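Local coordinates for protein GDP-6-deoxy-D-mannose reductase (Pseudomonas aeruginosa, PDB 6X3B) that probably reduces GDP-4-dehydro-6-deoxy-D-mannose to GDP-rhamnose with NADPH as cofactor, in the biosynthesis of the lipopolysaccharide O-antigen, at residues 31-36 with 184-189. Residues are numbered along the deposited sequence; the frame is centred on the assembly and turned at random.
Sequences SGFVGK and PGQKDS. With NDP (NADPH dihydro-nicotinamide-adenine-dinucleotide phosphate), chain E.
Phe33 lays one face of its ring against Gln186, setting side by side the residues that bond the NADPH pyrophosphate, through Phe33 N, and its nicotinamide carboxamide, through the Gln186 amide. The setting is the Rossmann fold of the epimerase/dehydratase family: the glycine-rich turn after strand 23-28 leads into helix 33-44, with Gly32 as its N-cap, while residues 184-189 belong to the loop between strand 172-182 and helix 191-203. With CG anti to the backbone N (chi1 160°), the ring of Phe33 extends from the first turn of the helix to that loop. Gln186 CA sits over the ring centre, 3.8 Å above the plane, and CB makes a CH-pi contact 4.1 Å from the centroid. The rim meets oxygens instead: Phe33 CE1 comes 3.2 Å from Pro184 O near the ring plane, and CD2 faces NADPH O2N at another part of the edge. No direct hydrogen bond joins the segments, although a water donates to Phe33 O and, weakly, to Pro184 O.

A bend at chi2 (64°) carries the Gln186 amide over the CD2-CE2 side of the same face, its plane turned 38° from the ring. Its NE2 donates to NADPH O7N at 2.8 Å, whereas OE1 receives a longer, weak bond from N7N; together they read both ends of the carboxamide and would limit its rotation. Lys187 N donates to OE1 at 2.9 Å from the side of its C=O, which would favour OE1 toward N7N and NE2 toward O7N. Val225 and His181 also pack on Phe33. Farther along the cofactor, the helix start holds the pyrophosphate through two nearly straight bonds, Phe33 N to O2A and Val34 N to O1N, the latter 2.8 Å long.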
# COMPACT_ATOMS: atom_id res chain seq x y z
N SER A 31 -8.53 11.36 -21.47
CA SER A 31 -8.84 10.62 -22.69
C SER A 31 -9.39 9.23 -22.43
O SER A 31 -9.82 8.57 -23.39
CB SER A 31 -7.59 10.53 -23.56
OG SER A 31 -6.66 9.60 -23.03
N GLY A 32 -9.42 8.75 -21.19
CA GLY A 32 -9.93 7.43 -20.90
C GLY A 32 -11.45 7.40 -20.77
O GLY A 32 -12.15 8.37 -21.05
N PHE A 33 -11.95 6.25 -20.29
CA PHE A 33 -13.39 6.00 -20.18
C PHE A 33 -14.06 7.03 -19.28
O PHE A 33 -14.98 7.74 -19.71
CB PHE A 33 -13.61 4.56 -19.67
CG PHE A 33 -14.98 4.32 -19.06
CD1 PHE A 33 -16.15 4.63 -19.76
CD2 PHE A 33 -15.08 3.76 -17.80
CE1 PHE A 33 -17.40 4.40 -19.20
CE2 PHE A 33 -16.33 3.50 -17.23
CZ PHE A 33 -17.50 3.82 -17.93
N VAL A 34 -13.61 7.14 -18.04
CA VAL A 34 -14.24 8.04 -17.08
C VAL A 34 -13.95 9.50 -17.44
O VAL A 34 -14.82 10.36 -17.34
CB VAL A 34 -13.77 7.70 -15.65
CG1 VAL A 34 -14.32 8.73 -14.65
CG2 VAL A 34 -14.22 6.29 -15.28
N GLY A 35 -12.70 9.76 -17.83
CA GLY A 35 -12.25 11.12 -18.19
C GLY A 35 -13.13 11.76 -19.24
O GLY A 35 -13.57 12.90 -19.04
N LYS A 36 -13.41 11.03 -20.33
CA LYS A 36 -14.26 11.55 -21.44
C LYS A 36 -15.65 11.91 -20.90
O LYS A 36 -16.19 12.94 -21.33
CB LYS A 36 -14.32 10.53 -22.58
CG LYS A 36 -13.02 10.35 -23.33
CD LYS A 36 -13.06 9.24 -24.35
CE LYS A 36 -14.03 9.53 -25.48
NZ LYS A 36 -13.97 8.49 -26.54
N PRO A 184 -21.17 4.11 -21.49
CA PRO A 184 -20.57 4.05 -22.83
C PRO A 184 -19.06 4.23 -22.74
O PRO A 184 -18.56 5.13 -22.06
CB PRO A 184 -21.23 5.21 -23.57
CG PRO A 184 -22.51 5.45 -22.85
CD PRO A 184 -22.26 5.10 -21.40
N GLY A 185 -18.32 3.34 -23.43
CA GLY A 185 -16.88 3.40 -23.45
C GLY A 185 -16.19 2.48 -22.45
O GLY A 185 -14.96 2.38 -22.49
N GLN A 186 -16.94 1.83 -21.57
CA GLN A 186 -16.36 0.89 -20.62
C GLN A 186 -15.60 -0.23 -21.36
O GLN A 186 -15.85 -0.49 -22.53
CB GLN A 186 -17.47 0.32 -19.73
CG GLN A 186 -17.05 -0.75 -18.73
CD GLN A 186 -16.10 -0.22 -17.67
OE1 GLN A 186 -14.98 0.19 -17.98
NE2 GLN A 186 -16.53 -0.26 -16.41
N LYS A 187 -14.65 -0.87 -20.66
CA LYS A 187 -13.88 -1.97 -21.25
C LYS A 187 -14.80 -3.09 -21.71
O LYS A 187 -15.62 -3.59 -20.93
CB LYS A 187 -12.90 -2.56 -20.23
CG LYS A 187 -11.82 -1.65 -19.74
CD LYS A 187 -11.18 -2.26 -18.50
CE LYS A 187 -10.25 -1.27 -17.83
NZ LYS A 187 -8.87 -1.65 -18.17
N ASP A 188 -14.63 -3.53 -22.96
CA ASP A 188 -15.43 -4.64 -23.47
C ASP A 188 -15.22 -5.93 -22.68
O ASP A 188 -16.06 -6.84 -22.76
CB ASP A 188 -15.11 -4.88 -24.95
CG ASP A 188 -15.90 -6.03 -25.53
OD1 ASP A 188 -17.13 -5.86 -25.72
OD2 ASP A 188 -15.31 -7.11 -25.77
N SER A 189 -14.13 -6.05 -21.91
CA SER A 189 -13.91 -7.27 -21.15
C SER A 189 -14.86 -7.40 -19.96
O SER A 189 -14.99 -8.49 -19.40
CB SER A 189 -12.46 -7.34 -20.68
OG SER A 189 -12.21 -6.39 -19.65
PA NDP E . -8.85 4.00 -18.86
O1A NDP E . -7.88 2.88 -18.95
O2A NDP E . -10.04 3.99 -19.76
O5B NDP E . -8.08 5.40 -19.03
C5B NDP E . -6.73 5.52 -18.51
C4B NDP E . -6.22 6.91 -18.81
O4B NDP E . -4.88 7.04 -18.27
C3B NDP E . -6.11 7.28 -20.29
O3B NDP E . -6.54 8.62 -20.51
C2B NDP E . -4.63 7.09 -20.59
O2B NDP E . -4.22 7.96 -21.65
C1B NDP E . -4.02 7.54 -19.27
N9A NDP E . -2.68 7.03 -19.03
C8A NDP E . -2.30 5.71 -18.95
N7A NDP E . -1.02 5.55 -18.74
C5A NDP E . -0.52 6.84 -18.68
C6A NDP E . 0.78 7.35 -18.49
N6A NDP E . 1.83 6.55 -18.30
N1A NDP E . 0.95 8.69 -18.49
C2A NDP E . -0.13 9.46 -18.68
N3A NDP E . -1.40 9.10 -18.87
C4A NDP E . -1.53 7.76 -18.86
O3 NDP E . -9.37 4.13 -17.35
PN NDP E . -10.84 4.35 -16.77
O1N NDP E . -11.33 5.69 -17.23
O2N NDP E . -11.67 3.15 -17.09
O5D NDP E . -10.56 4.40 -15.20
C5D NDP E . -10.37 5.69 -14.56
C4D NDP E . -9.92 5.47 -13.14
O4D NDP E . -10.94 4.75 -12.42
C3D NDP E . -8.62 4.66 -12.97
O3D NDP E . -7.83 5.18 -11.91
C2D NDP E . -9.16 3.27 -12.66
O2D NDP E . -8.24 2.46 -11.94
C1D NDP E . -10.40 3.58 -11.84
N1N NDP E . -11.42 2.50 -11.90
C2N NDP E . -12.16 2.28 -13.03
C3N NDP E . -13.20 1.40 -13.06
C7N NDP E . -13.77 1.03 -14.38
O7N NDP E . -14.66 0.17 -14.44
N7N NDP E . -13.31 1.65 -15.46
C4N NDP E . -13.70 0.85 -11.77
C5N NDP E . -12.80 1.10 -10.63
C6N NDP E . -11.64 1.69 -10.81
P2B NDP E . -3.70 7.11 -22.92
O1X NDP E . -3.29 8.14 -23.96
O2X NDP E . -2.53 6.27 -22.46
O3X NDP E . -4.86 6.26 -23.39
O HOH W 1 -15.94 7.39 -22.34